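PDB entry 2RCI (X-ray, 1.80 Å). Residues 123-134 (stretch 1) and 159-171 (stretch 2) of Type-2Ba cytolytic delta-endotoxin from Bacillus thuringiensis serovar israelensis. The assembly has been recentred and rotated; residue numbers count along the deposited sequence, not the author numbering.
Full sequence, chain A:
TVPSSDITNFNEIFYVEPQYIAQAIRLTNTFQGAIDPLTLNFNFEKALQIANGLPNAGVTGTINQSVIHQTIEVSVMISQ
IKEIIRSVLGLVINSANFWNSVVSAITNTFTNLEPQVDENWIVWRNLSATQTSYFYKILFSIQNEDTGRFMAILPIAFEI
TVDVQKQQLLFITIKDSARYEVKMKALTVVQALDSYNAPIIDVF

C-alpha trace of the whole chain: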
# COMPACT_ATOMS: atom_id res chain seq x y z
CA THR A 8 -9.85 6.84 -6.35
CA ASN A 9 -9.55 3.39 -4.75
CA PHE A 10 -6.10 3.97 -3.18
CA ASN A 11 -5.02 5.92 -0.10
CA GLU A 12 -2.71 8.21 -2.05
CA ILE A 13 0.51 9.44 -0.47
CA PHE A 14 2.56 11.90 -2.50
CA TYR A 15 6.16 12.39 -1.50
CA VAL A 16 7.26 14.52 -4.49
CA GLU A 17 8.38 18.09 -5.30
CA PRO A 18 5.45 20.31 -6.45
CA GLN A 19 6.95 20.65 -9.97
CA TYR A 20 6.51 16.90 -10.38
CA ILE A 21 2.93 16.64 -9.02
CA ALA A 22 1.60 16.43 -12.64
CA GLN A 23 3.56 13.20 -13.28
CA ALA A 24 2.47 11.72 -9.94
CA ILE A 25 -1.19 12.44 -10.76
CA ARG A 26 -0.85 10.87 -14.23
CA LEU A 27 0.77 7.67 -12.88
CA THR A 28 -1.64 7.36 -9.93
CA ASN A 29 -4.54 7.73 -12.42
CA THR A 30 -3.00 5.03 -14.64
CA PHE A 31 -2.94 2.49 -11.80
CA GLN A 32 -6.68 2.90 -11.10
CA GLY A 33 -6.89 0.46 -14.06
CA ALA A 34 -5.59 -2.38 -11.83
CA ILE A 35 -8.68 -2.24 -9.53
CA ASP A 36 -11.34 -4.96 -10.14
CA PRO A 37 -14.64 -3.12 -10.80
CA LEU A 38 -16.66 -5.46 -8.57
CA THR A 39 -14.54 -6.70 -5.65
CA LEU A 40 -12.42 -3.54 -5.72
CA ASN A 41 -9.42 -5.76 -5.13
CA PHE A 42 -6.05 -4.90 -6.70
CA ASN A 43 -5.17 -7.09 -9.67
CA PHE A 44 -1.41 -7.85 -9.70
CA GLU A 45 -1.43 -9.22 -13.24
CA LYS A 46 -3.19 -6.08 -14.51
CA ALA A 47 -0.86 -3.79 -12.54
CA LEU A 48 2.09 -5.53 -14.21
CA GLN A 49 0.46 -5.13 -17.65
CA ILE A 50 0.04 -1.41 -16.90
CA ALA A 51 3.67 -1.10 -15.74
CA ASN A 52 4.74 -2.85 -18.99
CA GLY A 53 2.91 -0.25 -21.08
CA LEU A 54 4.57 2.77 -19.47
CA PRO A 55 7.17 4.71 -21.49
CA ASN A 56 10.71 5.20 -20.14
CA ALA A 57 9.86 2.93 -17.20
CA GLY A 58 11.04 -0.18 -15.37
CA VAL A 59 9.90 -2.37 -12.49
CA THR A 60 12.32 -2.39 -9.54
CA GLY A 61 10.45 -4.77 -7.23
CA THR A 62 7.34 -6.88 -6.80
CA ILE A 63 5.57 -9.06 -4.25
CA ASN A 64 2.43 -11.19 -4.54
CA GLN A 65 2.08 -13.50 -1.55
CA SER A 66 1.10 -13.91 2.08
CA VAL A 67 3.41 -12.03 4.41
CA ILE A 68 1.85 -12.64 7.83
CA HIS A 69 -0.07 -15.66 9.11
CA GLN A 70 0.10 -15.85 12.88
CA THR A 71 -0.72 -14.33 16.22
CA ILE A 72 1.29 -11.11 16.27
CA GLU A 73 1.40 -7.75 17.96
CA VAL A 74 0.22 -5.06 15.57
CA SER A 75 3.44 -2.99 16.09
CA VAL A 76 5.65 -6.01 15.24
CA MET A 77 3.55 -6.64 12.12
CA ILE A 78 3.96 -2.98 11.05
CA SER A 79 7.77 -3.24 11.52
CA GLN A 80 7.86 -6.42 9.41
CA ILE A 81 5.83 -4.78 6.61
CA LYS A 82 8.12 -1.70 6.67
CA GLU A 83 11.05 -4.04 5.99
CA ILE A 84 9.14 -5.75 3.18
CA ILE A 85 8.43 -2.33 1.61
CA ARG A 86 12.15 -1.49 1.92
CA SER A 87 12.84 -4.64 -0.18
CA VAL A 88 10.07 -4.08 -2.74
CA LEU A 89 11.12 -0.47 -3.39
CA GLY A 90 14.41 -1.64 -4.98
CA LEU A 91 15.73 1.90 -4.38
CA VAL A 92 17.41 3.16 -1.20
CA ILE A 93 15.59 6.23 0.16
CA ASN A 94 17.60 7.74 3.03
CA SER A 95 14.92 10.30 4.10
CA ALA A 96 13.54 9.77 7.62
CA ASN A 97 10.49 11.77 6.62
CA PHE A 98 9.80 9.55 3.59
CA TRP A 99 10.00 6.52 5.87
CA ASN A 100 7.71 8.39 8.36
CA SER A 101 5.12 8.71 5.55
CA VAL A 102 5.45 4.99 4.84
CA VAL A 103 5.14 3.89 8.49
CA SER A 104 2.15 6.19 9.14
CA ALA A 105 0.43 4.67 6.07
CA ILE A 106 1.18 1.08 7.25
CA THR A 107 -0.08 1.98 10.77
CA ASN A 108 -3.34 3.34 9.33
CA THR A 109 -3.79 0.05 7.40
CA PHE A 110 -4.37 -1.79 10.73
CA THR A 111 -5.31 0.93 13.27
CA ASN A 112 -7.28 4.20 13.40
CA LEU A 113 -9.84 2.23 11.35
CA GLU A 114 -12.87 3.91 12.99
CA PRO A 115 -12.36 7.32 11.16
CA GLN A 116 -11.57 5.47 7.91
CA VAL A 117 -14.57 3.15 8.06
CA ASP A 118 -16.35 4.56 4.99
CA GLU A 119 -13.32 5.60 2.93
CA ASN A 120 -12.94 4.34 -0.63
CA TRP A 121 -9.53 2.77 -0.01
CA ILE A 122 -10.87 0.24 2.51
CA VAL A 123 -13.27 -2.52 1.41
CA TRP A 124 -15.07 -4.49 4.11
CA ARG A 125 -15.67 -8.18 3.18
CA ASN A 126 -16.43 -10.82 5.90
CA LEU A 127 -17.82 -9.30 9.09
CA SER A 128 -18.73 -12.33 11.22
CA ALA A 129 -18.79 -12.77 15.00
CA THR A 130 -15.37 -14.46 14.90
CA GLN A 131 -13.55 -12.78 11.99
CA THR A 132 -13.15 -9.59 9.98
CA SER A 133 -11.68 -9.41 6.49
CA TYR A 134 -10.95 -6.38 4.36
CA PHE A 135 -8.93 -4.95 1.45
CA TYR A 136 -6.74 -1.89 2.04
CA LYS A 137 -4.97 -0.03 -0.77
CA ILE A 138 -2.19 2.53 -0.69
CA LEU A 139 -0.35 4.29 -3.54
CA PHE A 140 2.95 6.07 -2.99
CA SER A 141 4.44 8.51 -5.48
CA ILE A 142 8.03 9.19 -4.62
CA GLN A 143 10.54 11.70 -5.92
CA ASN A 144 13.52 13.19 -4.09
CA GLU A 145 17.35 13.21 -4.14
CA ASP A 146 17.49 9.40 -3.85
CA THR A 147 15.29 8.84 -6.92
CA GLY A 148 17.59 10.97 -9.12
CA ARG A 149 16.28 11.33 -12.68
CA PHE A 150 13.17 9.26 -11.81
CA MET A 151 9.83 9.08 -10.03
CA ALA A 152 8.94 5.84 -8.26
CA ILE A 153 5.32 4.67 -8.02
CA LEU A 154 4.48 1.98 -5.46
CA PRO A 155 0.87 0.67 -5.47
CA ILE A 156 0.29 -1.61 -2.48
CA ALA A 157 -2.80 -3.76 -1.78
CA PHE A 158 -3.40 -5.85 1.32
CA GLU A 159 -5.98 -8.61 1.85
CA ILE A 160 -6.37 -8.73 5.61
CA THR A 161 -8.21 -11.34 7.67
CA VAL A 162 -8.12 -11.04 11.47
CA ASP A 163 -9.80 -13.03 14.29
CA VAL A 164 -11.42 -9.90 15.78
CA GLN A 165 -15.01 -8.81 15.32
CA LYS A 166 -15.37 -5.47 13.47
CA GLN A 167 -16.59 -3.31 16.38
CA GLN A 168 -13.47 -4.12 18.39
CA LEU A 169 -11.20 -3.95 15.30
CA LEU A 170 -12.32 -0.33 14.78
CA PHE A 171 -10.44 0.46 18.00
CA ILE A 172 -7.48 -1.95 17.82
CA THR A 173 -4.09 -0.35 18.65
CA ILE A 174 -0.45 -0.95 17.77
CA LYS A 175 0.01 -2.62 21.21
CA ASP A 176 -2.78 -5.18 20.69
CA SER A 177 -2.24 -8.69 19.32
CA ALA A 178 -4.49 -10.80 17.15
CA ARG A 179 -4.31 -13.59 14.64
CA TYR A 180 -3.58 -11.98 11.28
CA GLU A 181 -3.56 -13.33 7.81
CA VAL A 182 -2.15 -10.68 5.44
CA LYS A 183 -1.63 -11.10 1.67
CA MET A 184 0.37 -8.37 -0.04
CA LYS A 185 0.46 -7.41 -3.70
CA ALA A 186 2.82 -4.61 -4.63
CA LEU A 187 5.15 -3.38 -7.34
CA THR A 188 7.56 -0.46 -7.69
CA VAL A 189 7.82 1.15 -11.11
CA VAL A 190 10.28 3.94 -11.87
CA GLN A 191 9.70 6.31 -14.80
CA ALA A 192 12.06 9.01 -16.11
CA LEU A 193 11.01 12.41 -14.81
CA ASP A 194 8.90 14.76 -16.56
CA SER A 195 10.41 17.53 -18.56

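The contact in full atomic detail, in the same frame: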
# COMPACT_ATOMS: atom_id res chain seq x y z
N VAL A 123 -12.12 -1.77 1.93
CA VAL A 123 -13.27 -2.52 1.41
C VAL A 123 -13.59 -3.60 2.43
O VAL A 123 -12.84 -4.57 2.59
CB VAL A 123 -12.97 -3.16 0.03
CG1 VAL A 123 -14.21 -3.88 -0.53
CG2 VAL A 123 -12.46 -2.14 -0.96
N TRP A 124 -14.71 -3.46 3.14
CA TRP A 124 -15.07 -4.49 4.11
C TRP A 124 -15.62 -5.71 3.36
O TRP A 124 -16.37 -5.55 2.40
CB TRP A 124 -16.09 -3.96 5.13
CG TRP A 124 -15.52 -2.78 5.93
CD1 TRP A 124 -15.84 -1.46 5.80
CD2 TRP A 124 -14.49 -2.85 6.94
NE1 TRP A 124 -15.07 -0.70 6.68
CE2 TRP A 124 -14.24 -1.53 7.38
CE3 TRP A 124 -13.75 -3.91 7.50
CZ2 TRP A 124 -13.29 -1.24 8.38
CZ3 TRP A 124 -12.79 -3.61 8.50
CH2 TRP A 124 -12.58 -2.28 8.92
N ARG A 125 -15.23 -6.91 3.79
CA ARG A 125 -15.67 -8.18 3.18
C ARG A 125 -16.42 -8.99 4.25
O ARG A 125 -17.54 -8.64 4.61
CB ARG A 125 -14.47 -8.96 2.62
CG ARG A 125 -13.64 -8.21 1.56
CD ARG A 125 -13.10 -9.17 0.49
NE ARG A 125 -12.25 -10.24 1.02
N ASN A 126 -15.79 -10.03 4.81
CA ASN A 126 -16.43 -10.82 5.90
C ASN A 126 -16.49 -10.03 7.21
O ASN A 126 -15.51 -9.38 7.62
CB ASN A 126 -15.74 -12.17 6.12
CG ASN A 126 -16.54 -13.11 7.03
OD1 ASN A 126 -17.80 -13.13 7.02
ND2 ASN A 126 -15.82 -13.92 7.80
N LEU A 127 -17.65 -10.05 7.85
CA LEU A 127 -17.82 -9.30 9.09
C LEU A 127 -18.57 -10.16 10.11
O LEU A 127 -19.60 -9.75 10.63
CB LEU A 127 -18.57 -7.99 8.83
CG LEU A 127 -17.98 -6.98 7.84
CD1 LEU A 127 -18.98 -5.89 7.53
CD2 LEU A 127 -16.68 -6.37 8.41
N SER A 128 -18.04 -11.35 10.39
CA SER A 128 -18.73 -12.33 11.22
C SER A 128 -18.47 -12.08 12.70
O SER A 128 -17.73 -11.15 13.07
CB SER A 128 -18.30 -13.75 10.84
OG SER A 128 -17.07 -14.09 11.45
N ALA A 129 -19.06 -12.90 13.57
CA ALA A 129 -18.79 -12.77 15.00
C ALA A 129 -17.34 -13.10 15.37
O ALA A 129 -16.82 -12.61 16.40
CB ALA A 129 -19.77 -13.65 15.82
N THR A 130 -16.67 -13.91 14.54
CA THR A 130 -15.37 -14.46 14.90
C THR A 130 -14.21 -13.92 14.04
O THR A 130 -13.02 -14.11 14.39
CB THR A 130 -15.36 -16.00 14.82
OG1 THR A 130 -15.74 -16.43 13.50
CG2 THR A 130 -16.29 -16.62 15.89
N GLN A 131 -14.56 -13.23 12.96
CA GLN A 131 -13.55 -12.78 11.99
C GLN A 131 -13.96 -11.54 11.19
O GLN A 131 -15.13 -11.35 10.85
CB GLN A 131 -13.26 -13.94 11.04
CG GLN A 131 -12.42 -13.60 9.83
CD GLN A 131 -12.38 -14.76 8.84
OE1 GLN A 131 -13.01 -14.71 7.77
NE2 GLN A 131 -11.66 -15.81 9.21
N THR A 132 -12.97 -10.72 10.88
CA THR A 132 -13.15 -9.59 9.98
C THR A 132 -12.16 -9.72 8.82
O THR A 132 -10.99 -10.05 9.03
CB THR A 132 -12.94 -8.24 10.71
OG1 THR A 132 -13.89 -8.12 11.79
CG2 THR A 132 -13.11 -7.05 9.74
N SER A 133 -12.63 -9.51 7.60
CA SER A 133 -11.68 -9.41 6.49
C SER A 133 -11.93 -8.14 5.70
O SER A 133 -13.07 -7.63 5.60
CB SER A 133 -11.68 -10.68 5.61
OG SER A 133 -12.90 -10.82 4.89
N TYR A 134 -10.84 -7.58 5.16
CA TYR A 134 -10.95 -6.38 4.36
C TYR A 134 -9.81 -6.23 3.35
O TYR A 134 -8.80 -6.91 3.49
CB TYR A 134 -11.03 -5.16 5.25
CG TYR A 134 -9.85 -4.85 6.16
CD1 TYR A 134 -8.94 -3.80 5.83
CD2 TYR A 134 -9.69 -5.50 7.36
CE1 TYR A 134 -7.88 -3.46 6.71
CE2 TYR A 134 -8.66 -5.17 8.25
CZ TYR A 134 -7.75 -4.17 7.91
OH TYR A 134 -6.74 -3.85 8.79
N GLU A 159 -4.76 -7.86 1.52
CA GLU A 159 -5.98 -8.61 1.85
C GLU A 159 -5.76 -9.06 3.27
O GLU A 159 -4.85 -9.86 3.55
CB GLU A 159 -6.11 -9.85 0.95
CG GLU A 159 -5.91 -9.58 -0.51
CD GLU A 159 -6.29 -10.79 -1.39
OE1 GLU A 159 -6.78 -11.82 -0.86
OE2 GLU A 159 -6.12 -10.66 -2.61
N ILE A 160 -6.58 -8.53 4.18
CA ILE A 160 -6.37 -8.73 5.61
C ILE A 160 -7.55 -9.48 6.21
O ILE A 160 -8.71 -9.06 6.05
CB ILE A 160 -6.14 -7.40 6.35
CG1 ILE A 160 -4.91 -6.67 5.78
CG2 ILE A 160 -5.97 -7.66 7.87
CD1 ILE A 160 -4.89 -5.16 6.02
N THR A 161 -7.23 -10.57 6.89
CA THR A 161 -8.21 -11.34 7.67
C THR A 161 -7.70 -11.40 9.10
O THR A 161 -6.55 -11.73 9.35
CB THR A 161 -8.35 -12.75 7.12
OG1 THR A 161 -8.81 -12.69 5.76
CG2 THR A 161 -9.35 -13.55 7.99
N VAL A 162 -8.56 -11.07 10.06
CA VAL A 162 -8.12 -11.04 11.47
C VAL A 162 -9.22 -11.62 12.37
O VAL A 162 -10.41 -11.42 12.10
CB VAL A 162 -7.73 -9.59 11.87
CG1 VAL A 162 -8.85 -8.60 11.56
CG2 VAL A 162 -7.27 -9.49 13.34
N ASP A 163 -8.82 -12.34 13.41
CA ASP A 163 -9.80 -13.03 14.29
C ASP A 163 -10.43 -12.11 15.33
O ASP A 163 -10.55 -12.48 16.51
CB ASP A 163 -9.18 -14.28 14.93
CG ASP A 163 -8.07 -13.95 15.96
OD1 ASP A 163 -7.44 -12.87 15.87
OD2 ASP A 163 -7.81 -14.81 16.83
N VAL A 164 -10.87 -10.93 14.89
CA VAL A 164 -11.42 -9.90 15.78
C VAL A 164 -12.72 -9.40 15.17
O VAL A 164 -12.75 -9.11 13.98
CB VAL A 164 -10.44 -8.71 15.92
CG1 VAL A 164 -11.05 -7.61 16.75
CG2 VAL A 164 -9.12 -9.16 16.55
N GLN A 165 -13.79 -9.29 15.95
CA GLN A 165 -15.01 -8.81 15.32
C GLN A 165 -14.93 -7.29 15.06
O GLN A 165 -14.16 -6.56 15.74
CB GLN A 165 -16.29 -9.41 15.95
CG GLN A 165 -17.20 -8.56 16.71
CD GLN A 165 -18.02 -7.66 15.84
OE1 GLN A 165 -18.53 -8.04 14.77
NE2 GLN A 165 -18.15 -6.45 16.29
N LYS A 166 -15.58 -6.84 13.99
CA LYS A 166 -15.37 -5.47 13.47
C LYS A 166 -15.42 -4.34 14.50
O LYS A 166 -14.57 -3.44 14.48
CB LYS A 166 -16.38 -5.17 12.36
CG LYS A 166 -16.01 -3.95 11.49
CD LYS A 166 -17.26 -3.39 10.81
CE LYS A 166 -16.92 -2.44 9.68
NZ LYS A 166 -18.12 -1.59 9.32
N GLN A 167 -16.43 -4.37 15.38
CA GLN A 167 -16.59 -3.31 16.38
C GLN A 167 -15.38 -3.09 17.25
O GLN A 167 -15.08 -1.94 17.61
CB GLN A 167 -17.83 -3.54 17.26
CG GLN A 167 -19.17 -3.44 16.52
CD GLN A 167 -19.32 -2.19 15.66
OE1 GLN A 167 -19.54 -2.28 14.45
NE2 GLN A 167 -19.21 -1.02 16.29
N GLN A 168 -14.70 -4.18 17.62
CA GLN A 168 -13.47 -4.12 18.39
C GLN A 168 -12.30 -3.73 17.48
O GLN A 168 -11.44 -2.95 17.89
CB GLN A 168 -13.16 -5.46 19.10
CG GLN A 168 -13.94 -5.65 20.40
CD GLN A 168 -15.37 -6.04 20.17
OE1 GLN A 168 -15.65 -6.98 19.41
NE2 GLN A 168 -16.31 -5.34 20.82
N LEU A 169 -12.28 -4.28 16.25
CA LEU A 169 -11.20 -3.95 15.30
C LEU A 169 -11.11 -2.44 15.04
O LEU A 169 -10.00 -1.91 14.81
CB LEU A 169 -11.36 -4.70 13.97
CG LEU A 169 -10.10 -4.68 13.07
CD1 LEU A 169 -9.04 -5.56 13.65
CD2 LEU A 169 -10.46 -5.14 11.64
N LEU A 170 -12.26 -1.76 15.06
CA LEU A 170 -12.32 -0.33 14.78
C LEU A 170 -11.52 0.47 15.82
O LEU A 170 -11.18 1.65 15.59
CB LEU A 170 -13.78 0.16 14.75
CG LEU A 170 -14.62 -0.27 13.53
CD1 LEU A 170 -16.03 0.36 13.62
CD2 LEU A 170 -13.96 0.12 12.21
N PHE A 171 -11.20 -0.18 16.93
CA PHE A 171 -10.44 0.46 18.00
C PHE A 171 -9.12 -0.25 18.37
O PHE A 171 -8.48 0.09 19.39
CB PHE A 171 -11.33 0.64 19.22
CG PHE A 171 -12.42 1.64 19.00
CD1 PHE A 171 -12.19 2.99 19.25
CD2 PHE A 171 -13.64 1.26 18.44
CE1 PHE A 171 -13.19 3.95 18.99
CE2 PHE A 171 -14.65 2.21 18.19
CZ PHE A 171 -14.41 3.55 18.47
O HOH W 1 -16.55 -8.80 12.19

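Two strands lying side by side supply the frame of this contact. Residues 132-134 and 159-162 run antiparallel, 174° between their directions and 4.7 Å apart at closest approach, and the register is fixed by two hydrogen-bonded pairs. Thr132 N donates to Val162 O (2.9 Å) and Val162 N returns to Thr132 O (2.8 Å); Tyr134 N donates to Ile160 O (2.7 Å) and Ile160 N to Tyr134 O (2.8 Å). Between them sits the non-hydrogen-bonded pair of Ser133 and Thr161, where the CA atoms close to 4.1 Å and CA-H...O contacts add to the ladder, the shorter from Ser133 CA to Ile160 O at 3.0 Å. Stretch 1 is itself a hairpin: Arg125 N bonds Ser133 O (2.9 Å) and Ser133 N bonds Asn126 O (2.9 Å), so strand 132-134 is paired with 123-127 as well as with stretch 2. Beyond Val162 the second stretch leaves the ladder and enters a helix at Lys166, with Gln165 at the N-cap position.

Thr132 links the strand to this turn. With chi1 in the m rotamer, its OG1 donates to Val164 O at 2.7 Å and accepts from a water at 2.8 Å. That water also accepts from Lys166 N (2.8 Å) and donates to Ser128 O (2.8 Å), thereby joining the hairpin loop to the first turn of the helix. A small beta-branched residue suits this buried place: besides its hydroxyl it offers a methyl, and CG2 lies 3.8 Å from Leu169 CD2.

The same face of the sheet carries Tyr134, Ile160 and Val162. Ile160 CB sits over the Tyr134 ring, 4.0 Å from its centroid, while Ile160 CD1 reaches Tyr134 CE1 at 3.5 Å. Leu169, pointing toward stretch 1 from the helix, places CD2 3.8 Å from Tyr134 CE2 and near the edge of Trp124, 4.2 Å from CZ3.

Trp124 receives Lys166 over one face. The nearly extended lysine, all four chi angles t, lays CE 3.7 Å and NZ 4.2 Å from the centroid of the five-membered ring, a CH-pi contact and a cation-pi contact in one side chain. Its CD also meets Leu127 CD2 at 3.9 Å. Lysine fits this partly exposed place because its chain packs as hydrocarbon while its charge lies over the indole.

On the other face, small polar residues pair: Ser133 CB is 3.5 Å from Thr161 OG1, and Ser133 OG accepts from Asn126 N (3.0 Å). Altogether 799 Å² is buried.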